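Local coordinates for protein 3',5'-cyclic-nucleotide phosphodiesterase 1 (Saccharomyces cerevisiae, PDB 4OJV) that belongs to the class-II cyclic-nucleotide phosphodiesterases of the metallo-hydrolase clan and holds two zinc ions in its structure, at residues V3-I8 / G89-L94; L25-T30 / F202-I207; E303-N308 / R351-L356. All blocks are in the same frame, centred on the assembly; numbering follows the deposited sequence.

Contact 1: V3-I8 / G89-L94; sequences VFEITI and GLSKSL
Glu5 reaches from strand 4-8 to the start of helix 92-96, where Ser91 is the N-cap. Ser91 OG does two jobs at once. It donates to Glu5 OE2 at 2.7 Å, and it accepts a nearly straight capping bond from Leu94 N. The hydroxyl meets OE2 from above the carboxylate plane. Beyond CG the Glu5 chain is extended, which carries its carboxylate across to the cap. OE2 also forms a salt bridge with Lys26 NZ, so this buried acid is met by a charge as well as by the capped helix end, and both would probably favour its ionised form. At the margin of this tight polar cluster, a water accepts from Ser93 N and donates to Glu5 OE1 at 2.8 Å. Packing is thinner around Thr7, where CG2 rests 3.9 Å from Leu90 CD2. There a second water bridges the two segments, accepting from Ser91 N and lying 2.7 Å from Thr7 OG1. Around the contact, strand 4-8 runs between strands 22-27 and 365-368 of the mixed sheet, and helix 44-53 packs on both Thr7 and Leu90.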
loop_
_atom_site.group_PDB
_atom_site.type_symbol
_atom_site.label_atom_id
_atom_site.label_comp_id
_atom_site.label_asym_id
_atom_site.label_seq_id
_atom_site.Cartn_x
_atom_site.Cartn_y
_atom_site.Cartn_z
ATOM N N VAL A 3 13.922 1.858 27.576
ATOM C CA VAL A 3 13.589 3.263 27.391
ATOM C C VAL A 3 12.615 3.456 26.227
ATOM O O VAL A 3 11.793 4.371 26.263
ATOM C CB VAL A 3 14.882 4.094 27.203
ATOM C CG1 VAL A 3 14.613 5.487 26.655
ATOM C CG2 VAL A 3 15.620 4.204 28.531
ATOM N N PHE A 4 12.720 2.607 25.200
ATOM C CA PHE A 4 11.944 2.772 23.964
ATOM C C PHE A 4 11.018 1.601 23.701
ATOM O O PHE A 4 11.396 0.446 23.903
ATOM C CB PHE A 4 12.885 2.903 22.764
ATOM C CG PHE A 4 13.804 4.092 22.824
ATOM C CD1 PHE A 4 13.359 5.348 22.435
ATOM C CD2 PHE A 4 15.124 3.949 23.242
ATOM C CE1 PHE A 4 14.207 6.444 22.476
ATOM C CE2 PHE A 4 15.981 5.039 23.282
ATOM C CZ PHE A 4 15.525 6.289 22.897
ATOM N N GLU A 5 9.821 1.902 23.204
ATOM C CA GLU A 5 8.950 0.894 22.611
ATOM C C GLU A 5 8.852 1.168 21.116
ATOM O O GLU A 5 8.514 2.286 20.702
ATOM C CB GLU A 5 7.555 0.911 23.236
ATOM C CG GLU A 5 7.552 0.470 24.690
ATOM C CD GLU A 5 6.192 0.569 25.370
ATOM O OE1 GLU A 5 6.135 0.292 26.590
ATOM O OE2 GLU A 5 5.196 0.921 24.702
ATOM N N ILE A 6 9.162 0.152 20.315
ATOM C CA ILE A 6 9.148 0.283 18.859
ATOM C C ILE A 6 8.130 -0.697 18.297
ATOM O O ILE A 6 8.310 -1.910 18.418
ATOM C CB ILE A 6 10.527 -0.007 18.229
ATOM C CG1 ILE A 6 11.631 0.876 18.842
ATOM C CG2 ILE A 6 10.448 0.170 16.715
ATOM C CD1 ILE A 6 13.000 0.621 18.242
ATOM N N THR A 7 7.061 -0.177 17.699
ATOM C CA THR A 7 6.065 -1.025 17.057
ATOM C C THR A 7 6.443 -1.161 15.584
ATOM O O THR A 7 6.527 -0.166 14.868
ATOM C CB THR A 7 4.647 -0.434 17.158
ATOM O OG1 THR A 7 4.375 -0.011 18.500
ATOM C CG2 THR A 7 3.620 -1.476 16.744
ATOM N N ILE A 8 6.663 -2.390 15.140
ATOM C CA ILE A 8 6.996 -2.650 13.745
ATOM C C ILE A 8 5.703 -2.771 12.948
ATOM O O ILE A 8 5.036 -3.802 13.001
ATOM C CB ILE A 8 7.842 -3.928 13.583
ATOM C CG1 ILE A 8 9.026 -3.928 14.559
ATOM C CG2 ILE A 8 8.289 -4.077 12.131
ATOM C CD1 ILE A 8 10.074 -2.879 14.303
ATOM N N GLY A 89 1.738 -7.813 19.090
ATOM C CA GLY A 89 0.716 -6.801 19.262
ATOM C C GLY A 89 1.229 -5.485 19.800
ATOM O O GLY A 89 2.444 -5.265 19.917
ATOM N N LEU A 90 0.287 -4.594 20.085
ATOM C CA LEU A 90 0.591 -3.296 20.665
ATOM C C LEU A 90 0.889 -3.465 22.147
ATOM O O LEU A 90 0.378 -4.387 22.791
ATOM C CB LEU A 90 -0.582 -2.335 20.458
ATOM C CG LEU A 90 -0.948 -2.073 18.994
ATOM C CD1 LEU A 90 -2.326 -1.442 18.870
ATOM C CD2 LEU A 90 0.100 -1.227 18.286
ATOM N N SER A 91 1.701 -2.572 22.690
ATOM C CA SER A 91 2.110 -2.681 24.082
ATOM C C SER A 91 0.943 -2.369 24.996
ATOM O O SER A 91 0.006 -1.655 24.618
ATOM C CB SER A 91 3.266 -1.737 24.402
ATOM O OG SER A 91 2.813 -0.396 24.485
ATOM N N LYS A 92 1.024 -2.892 26.213
ATOM C CA LYS A 92 0.005 -2.619 27.215
ATOM C C LYS A 92 -0.174 -1.115 27.417
ATOM O O LYS A 92 -1.295 -0.634 27.541
ATOM C CB LYS A 92 0.335 -3.304 28.554
ATOM C CG LYS A 92 0.571 -4.811 28.484
ATOM C CD LYS A 92 -0.495 -5.537 27.674
ATOM C CE LYS A 92 0.029 -6.868 27.156
ATOM N NZ LYS A 92 -0.804 -7.395 26.038
ATOM N N SER A 93 0.926 -0.369 27.445
ATOM C CA SER A 93 0.816 1.057 27.736
ATOM C C SER A 93 0.225 1.841 26.564
ATOM O O SER A 93 -0.538 2.780 26.796
ATOM C CB SER A 93 2.135 1.645 28.214
ATOM O OG SER A 93 3.110 1.588 27.203
ATOM N N LEU A 94 0.555 1.450 25.325
ATOM C CA LEU A 94 -0.075 2.047 24.135
ATOM C C LEU A 94 -1.589 1.790 24.172
ATOM O O LEU A 94 -2.388 2.699 23.937
ATOM C CB LEU A 94 0.552 1.512 22.832
ATOM C CG LEU A 94 0.248 2.199 21.477
ATOM C CD1 LEU A 94 1.309 1.866 20.441
ATOM C CD2 LEU A 94 -1.122 1.829 20.925
HETATM O O HOH W 1 3.922 -1.083 27.684
HETATM O O HOH W 2 3.141 -1.203 20.596
#

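Contact 2: L25-T30 / F202-I207; sequences LKPART and FPWDVI
Pro27 lies over one face of the Phe202 ring in a CH-pi contact: its CD sits 3.4 Å from the ring centroid and only 9° off the normal. At the edge of the same ring, near its plane, the carbonyl oxygen Leu25 O comes within 3.5 Å of Phe202 CE2. The indole of Trp204 stands alongside. One of its faces carries Phe202 CB, offset toward the rim, while its edge receives Leu25 CB, 3.9 Å from Trp204 CZ3, with Lys26 O in plane farther round the same rim, by CZ2 and CH2. The backbone enters too, since Pro27 N approaches Trp204 CZ2 obliquely at 3.5 Å. Proline is thus shared by two aromatic side chains, its CD and CG touching both Phe202 and Trp204. Pro203, which separates them in sequence, is the centre of an inverse gamma turn.

Lys26 points away where Leu25 points toward the aromatics; the lysine CB still touches Phe202. Bends at chi3 and at chi4 (-64°, which places NZ) curl the chain back, and NZ donates to Pro27 O at 2.8 Å and to Thr30 O at 2.8 Å, holding the end of the strand and the following turn together. Glu5 OE2 and Ser93 OG are its further partners.

The two strands belong to different sheets. Strand 25-27 and strand 204-207 run 11.0 Å apart at closest, at 150° between their directions, so side chains fill the gap between the layers, as expected of the two-sheet sandwich of metallo-hydrolases. Beside the contact, Ile36 of strand 35-38 touches both Phe202 and Trp204, Phe230 of strand 222-232 packs on Leu25, and Phe4 of strand 4-8 meets Trp204 edge-to-face.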
loop_
_atom_site.group_PDB
_atom_site.type_symbol
_atom_site.label_atom_id
_atom_site.label_comp_id
_atom_site.label_asym_id
_atom_site.label_seq_id
_atom_site.Cartn_x
_atom_site.Cartn_y
_atom_site.Cartn_z
ATOM N N LEU A 25 7.259 4.804 17.376
ATOM C CA LEU A 25 8.077 4.960 18.578
ATOM C C LEU A 25 7.309 5.664 19.676
ATOM O O LEU A 25 6.576 6.628 19.409
ATOM C CB LEU A 25 9.310 5.811 18.283
ATOM C CG LEU A 25 10.185 5.481 17.078
ATOM C CD1 LEU A 25 11.333 6.472 16.962
ATOM C CD2 LEU A 25 10.714 4.062 17.166
ATOM N N LYS A 26 7.520 5.220 20.913
ATOM C CA LYS A 26 7.066 5.955 22.087
ATOM C C LYS A 26 7.970 5.601 23.264
ATOM O O LYS A 26 8.663 4.583 23.241
ATOM C CB LYS A 26 5.598 5.649 22.416
ATOM C CG LYS A 26 5.334 4.196 22.807
ATOM C CD LYS A 26 3.877 3.950 23.214
ATOM C CE LYS A 26 3.537 4.438 24.619
ATOM N NZ LYS A 26 4.283 3.725 25.699
ATOM N N PRO A 27 7.961 6.436 24.318
ATOM C CA PRO A 27 8.684 6.064 25.527
ATOM C C PRO A 27 8.096 4.794 26.129
ATOM O O PRO A 27 6.887 4.559 26.044
ATOM C CB PRO A 27 8.430 7.251 26.464
ATOM C CG PRO A 27 8.146 8.399 25.555
ATOM C CD PRO A 27 7.367 7.782 24.426
ATOM N N ALA A 28 8.948 3.980 26.742
ATOM C CA ALA A 28 8.475 2.788 27.427
ATOM C C ALA A 28 7.526 3.138 28.573
ATOM O O ALA A 28 7.689 4.165 29.246
ATOM C CB ALA A 28 9.646 1.978 27.942
ATOM N N ARG A 29 6.519 2.288 28.757
ATOM C CA ARG A 29 5.649 2.266 29.953
ATOM C C ARG A 29 4.572 3.344 30.031
ATOM O O ARG A 29 3.499 3.091 30.575
ATOM C CB ARG A 29 6.478 2.271 31.246
ATOM C CG ARG A 29 7.337 1.032 31.442
ATOM C CD ARG A 29 8.278 1.150 32.642
ATOM N NE ARG A 29 9.268 2.216 32.465
ATOM C CZ ARG A 29 10.438 2.082 31.841
ATOM N NH1 ARG A 29 10.811 0.911 31.333
ATOM N NH2 ARG A 29 11.246 3.130 31.728
ATOM N N THR A 30 4.846 4.536 29.515
ATOM C CA THR A 30 3.914 5.660 29.671
ATOM C C THR A 30 2.689 5.513 28.762
ATOM O O THR A 30 2.723 4.786 27.761
ATOM C CB THR A 30 4.624 7.013 29.487
ATOM O OG1 THR A 30 5.437 6.971 28.309
ATOM C CG2 THR A 30 5.497 7.311 30.700
ATOM N N PHE A 202 7.682 14.061 23.100
ATOM C CA PHE A 202 8.558 13.271 23.950
ATOM C C PHE A 202 9.814 14.071 24.264
ATOM O O PHE A 202 10.252 14.869 23.440
ATOM C CB PHE A 202 8.947 11.939 23.301
ATOM C CG PHE A 202 7.779 11.127 22.792
ATOM C CD1 PHE A 202 6.563 11.079 23.476
ATOM C CD2 PHE A 202 7.920 10.363 21.636
ATOM C CE1 PHE A 202 5.504 10.322 22.994
ATOM C CE2 PHE A 202 6.867 9.600 21.153
ATOM C CZ PHE A 202 5.662 9.578 21.834
ATOM N N PRO A 203 10.410 13.837 25.449
ATOM C CA PRO A 203 11.627 14.558 25.850
ATOM C C PRO A 203 12.860 13.941 25.183
ATOM O O PRO A 203 13.785 13.456 25.859
ATOM C CB PRO A 203 11.643 14.391 27.373
ATOM C CG PRO A 203 10.934 13.101 27.607
ATOM C CD PRO A 203 9.874 13.008 26.544
ATOM N N TRP A 204 12.832 13.954 23.850
ATOM C CA TRP A 204 13.841 13.315 23.017
ATOM C C TRP A 204 14.466 14.277 22.059
ATOM O O TRP A 204 13.820 15.216 21.590
ATOM C CB TRP A 204 13.223 12.231 22.157
ATOM C CG TRP A 204 12.609 11.062 22.844
ATOM C CD1 TRP A 204 12.538 10.772 24.203
ATOM C CD2 TRP A 204 11.943 9.956 22.177
ATOM N NE1 TRP A 204 11.888 9.580 24.418
ATOM C CE2 TRP A 204 11.500 9.039 23.224
ATOM C CE3 TRP A 204 11.678 9.645 20.847
ATOM C CZ2 TRP A 204 10.819 7.864 22.929
ATOM C CZ3 TRP A 204 10.999 8.458 20.566
ATOM C CH2 TRP A 204 10.583 7.590 21.579
ATOM N N ASP A 205 15.733 14.039 21.749
ATOM C CA ASP A 205 16.396 14.688 20.627
ATOM C C ASP A 205 16.244 13.818 19.389
ATOM O O ASP A 205 16.223 12.587 19.490
ATOM C CB ASP A 205 17.895 14.869 20.895
ATOM C CG ASP A 205 18.190 15.755 22.089
ATOM O OD1 ASP A 205 17.391 16.660 22.404
ATOM O OD2 ASP A 205 19.261 15.548 22.691
ATOM N N VAL A 206 16.152 14.465 18.232
ATOM C CA VAL A 206 16.211 13.793 16.935
ATOM C C VAL A 206 17.359 14.397 16.132
ATOM O O VAL A 206 17.472 15.625 16.024
ATOM C CB VAL A 206 14.857 13.833 16.173
ATOM C CG1 VAL A 206 14.372 15.256 15.925
ATOM C CG2 VAL A 206 14.937 13.039 14.874
ATOM N N ILE A 207 18.213 13.530 15.588
ATOM C CA ILE A 207 19.402 13.970 14.865
ATOM C C ILE A 207 19.443 13.230 13.523
ATOM O O ILE A 207 19.685 12.023 13.498
ATOM C CB ILE A 207 20.717 13.714 15.655
ATOM C CG1 ILE A 207 20.516 13.890 17.174
ATOM C CG2 ILE A 207 21.819 14.617 15.118
ATOM C CD1 ILE A 207 21.687 13.419 18.019
#

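Contact 3: E303-N308 / R351-L356; sequences ELSNLN and RNLGDL
A Schellman motif at Asn352 ends helix 336-350 inside a beta-alpha-beta crossover, and the connection that follows, on its way to strand 357-360, packs through Leu353 against helix 297-311. Leu353 CD2 fits between two side chains one helical turn apart, lying 3.8 Å from Ser305 OG and 3.7 Å from Asn308 ND2. Its other methyl, CD1, faces Leu304 CB at 4.4 Å. Asn308 CG stands anti to the backbone N (chi1 -175°), and its CB, CG and ND2 all come close to the same Leu353 methyl. Toward the sheet, Leu304 CD1 lies 4.3 Å from Leu356 CD2, and both leucines rest on Val322 of strand 321-325, the strand next to 357-360 in the sheet. Helix, connection and sheet therefore close around a small leucine cluster, while Arg351 lies at its exposed margin. The arginine chain bends at chi2 (-79°), and its guanidinium turns an edge toward Ser305. The main polar partners of this pair lie one turn back on helix 297-311: Asn302 OD1 for Arg351 NH1, and Ile301 O for Ser305 OG. Between them remains a weak hydrogen bond, Arg351 NH1 donating to Ser305 OG at 3.3 Å.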
loop_
_atom_site.group_PDB
_atom_site.type_symbol
_atom_site.label_atom_id
_atom_site.label_comp_id
_atom_site.label_asym_id
_atom_site.label_seq_id
_atom_site.Cartn_x
_atom_site.Cartn_y
_atom_site.Cartn_z
ATOM N N GLU A 303 29.901 -2.286 7.357
ATOM C CA GLU A 303 29.517 -1.061 8.049
ATOM C C GLU A 303 29.597 -1.211 9.564
ATOM O O GLU A 303 30.147 -0.343 10.249
ATOM C CB GLU A 303 28.124 -0.581 7.609
ATOM C CG GLU A 303 28.050 -0.135 6.148
ATOM C CD GLU A 303 29.079 0.931 5.785
ATOM O OE1 GLU A 303 29.366 1.812 6.624
ATOM O OE2 GLU A 303 29.608 0.892 4.652
ATOM N N LEU A 304 29.074 -2.317 10.082
ATOM C CA LEU A 304 29.153 -2.591 11.517
ATOM C C LEU A 304 30.600 -2.765 11.980
ATOM O O LEU A 304 30.954 -2.335 13.078
ATOM C CB LEU A 304 28.288 -3.793 11.884
ATOM C CG LEU A 304 26.783 -3.620 11.661
ATOM C CD1 LEU A 304 26.084 -4.954 11.844
ATOM C CD2 LEU A 304 26.209 -2.573 12.604
ATOM N N SER A 305 31.438 -3.347 11.124
ATOM C CA SER A 305 32.872 -3.470 11.409
ATOM C C SER A 305 33.518 -2.084 11.531
ATOM O O SER A 305 34.362 -1.858 12.406
ATOM C CB SER A 305 33.549 -4.281 10.309
ATOM O OG SER A 305 33.212 -5.652 10.411
ATOM N N ASN A 306 33.119 -1.150 10.662
ATOM C CA ASN A 306 33.602 0.226 10.742
ATOM C C ASN A 306 33.199 0.893 12.059
ATOM O O ASN A 306 34.029 1.533 12.717
ATOM C CB ASN A 306 33.142 1.057 9.541
ATOM C CG ASN A 306 33.763 0.596 8.234
ATOM O OD1 ASN A 306 34.738 -0.162 8.214
ATOM N ND2 ASN A 306 33.193 1.057 7.125
ATOM N N LEU A 307 31.940 0.726 12.463
ATOM C CA LEU A 307 31.494 1.228 13.754
ATOM C C LEU A 307 32.303 0.601 14.896
ATOM O O LEU A 307 32.708 1.292 15.835
ATOM C CB LEU A 307 29.996 0.966 13.947
ATOM C CG LEU A 307 29.422 1.415 15.300
ATOM C CD1 LEU A 307 29.592 2.911 15.533
ATOM C CD2 LEU A 307 27.958 1.015 15.415
ATOM N N ASN A 308 32.529 -0.704 14.802
ATOM C CA ASN A 308 33.331 -1.426 15.783
ATOM C C ASN A 308 34.740 -0.845 15.922
ATOM O O ASN A 308 35.218 -0.624 17.040
ATOM C CB ASN A 308 33.401 -2.899 15.410
ATOM C CG ASN A 308 34.107 -3.726 16.456
ATOM O OD1 ASN A 308 33.785 -3.643 17.639
ATOM N ND2 ASN A 308 35.056 -4.548 16.023
ATOM N N ARG A 351 34.178 -12.088 11.604
ATOM C CA ARG A 351 34.790 -10.772 11.815
ATOM C C ARG A 351 35.024 -10.437 13.291
ATOM O O ARG A 351 35.450 -9.323 13.611
ATOM C CB ARG A 351 33.935 -9.668 11.179
ATOM C CG ARG A 351 33.883 -9.681 9.659
ATOM C CD ARG A 351 35.129 -9.065 9.044
ATOM N NE ARG A 351 35.048 -9.051 7.587
ATOM C CZ ARG A 351 34.516 -8.062 6.872
ATOM N NH1 ARG A 351 34.012 -6.989 7.475
ATOM N NH2 ARG A 351 34.490 -8.146 5.550
ATOM N N ASN A 352 34.733 -11.392 14.176
ATOM C CA ASN A 352 34.891 -11.218 15.630
ATOM C C ASN A 352 34.290 -9.909 16.161
ATOM O O ASN A 352 34.981 -9.092 16.761
ATOM C CB ASN A 352 36.366 -11.364 16.062
ATOM C CG ASN A 352 36.907 -12.771 15.864
ATOM O OD1 ASN A 352 37.000 -13.264 14.740
ATOM N ND2 ASN A 352 37.292 -13.416 16.963
ATOM N N LEU A 353 32.995 -9.716 15.932
ATOM C CA LEU A 353 32.307 -8.504 16.391
ATOM C C LEU A 353 31.745 -8.634 17.813
ATOM O O LEU A 353 31.044 -7.745 18.305
ATOM C CB LEU A 353 31.203 -8.087 15.400
ATOM C CG LEU A 353 31.669 -7.700 13.995
ATOM C CD1 LEU A 353 30.470 -7.395 13.114
ATOM C CD2 LEU A 353 32.620 -6.507 14.016
ATOM N N GLY A 354 32.060 -9.738 18.482
ATOM C CA GLY A 354 31.619 -9.939 19.855
ATOM C C GLY A 354 30.167 -10.360 19.966
ATOM O O GLY A 354 29.596 -10.925 19.032
ATOM N N ASP A 355 29.578 -10.073 21.123
ATOM C CA ASP A 355 28.231 -10.525 21.463
ATOM C C ASP A 355 27.172 -9.625 20.816
ATOM O O ASP A 355 26.343 -9.014 21.495
ATOM C CB ASP A 355 28.069 -10.575 22.992
ATOM C CG ASP A 355 26.760 -11.209 23.431
ATOM O OD1 ASP A 355 26.142 -11.950 22.636
ATOM O OD2 ASP A 355 26.347 -10.958 24.583
ATOM N N LEU A 356 27.235 -9.550 19.492
ATOM C CA LEU A 356 26.296 -8.806 18.673
ATOM C C LEU A 356 25.006 -9.612 18.561
ATOM O O LEU A 356 25.049 -10.817 18.307
ATOM C CB LEU A 356 26.930 -8.596 17.299
ATOM C CG LEU A 356 26.217 -7.748 16.255
ATOM C CD1 LEU A 356 26.056 -6.318 16.744
ATOM C CD2 LEU A 356 26.998 -7.779 14.953
#

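Contacts 1 and 2 form one continuous patch, their centres 11 Å apart, joined because strands 4-8 and 22-27 are neighbours in one sheet. Two hydrogen bonds probably bind them directly, Ser93 OG to Lys26 NZ and Val3 O to Ala28 N, each 2.9 Å. Contact 2 then leads across to the second sheet. Contact 3 stands apart at the far end of that sheet, its centre about 28 Å from that of contact 1 and about 27 Å from that of contact 2. None of the segments supplies a zinc ligand, but strand 204-215, begun in contact 2, carries His213, and His326 directly follows strand 321-325, on which contact 3 packs.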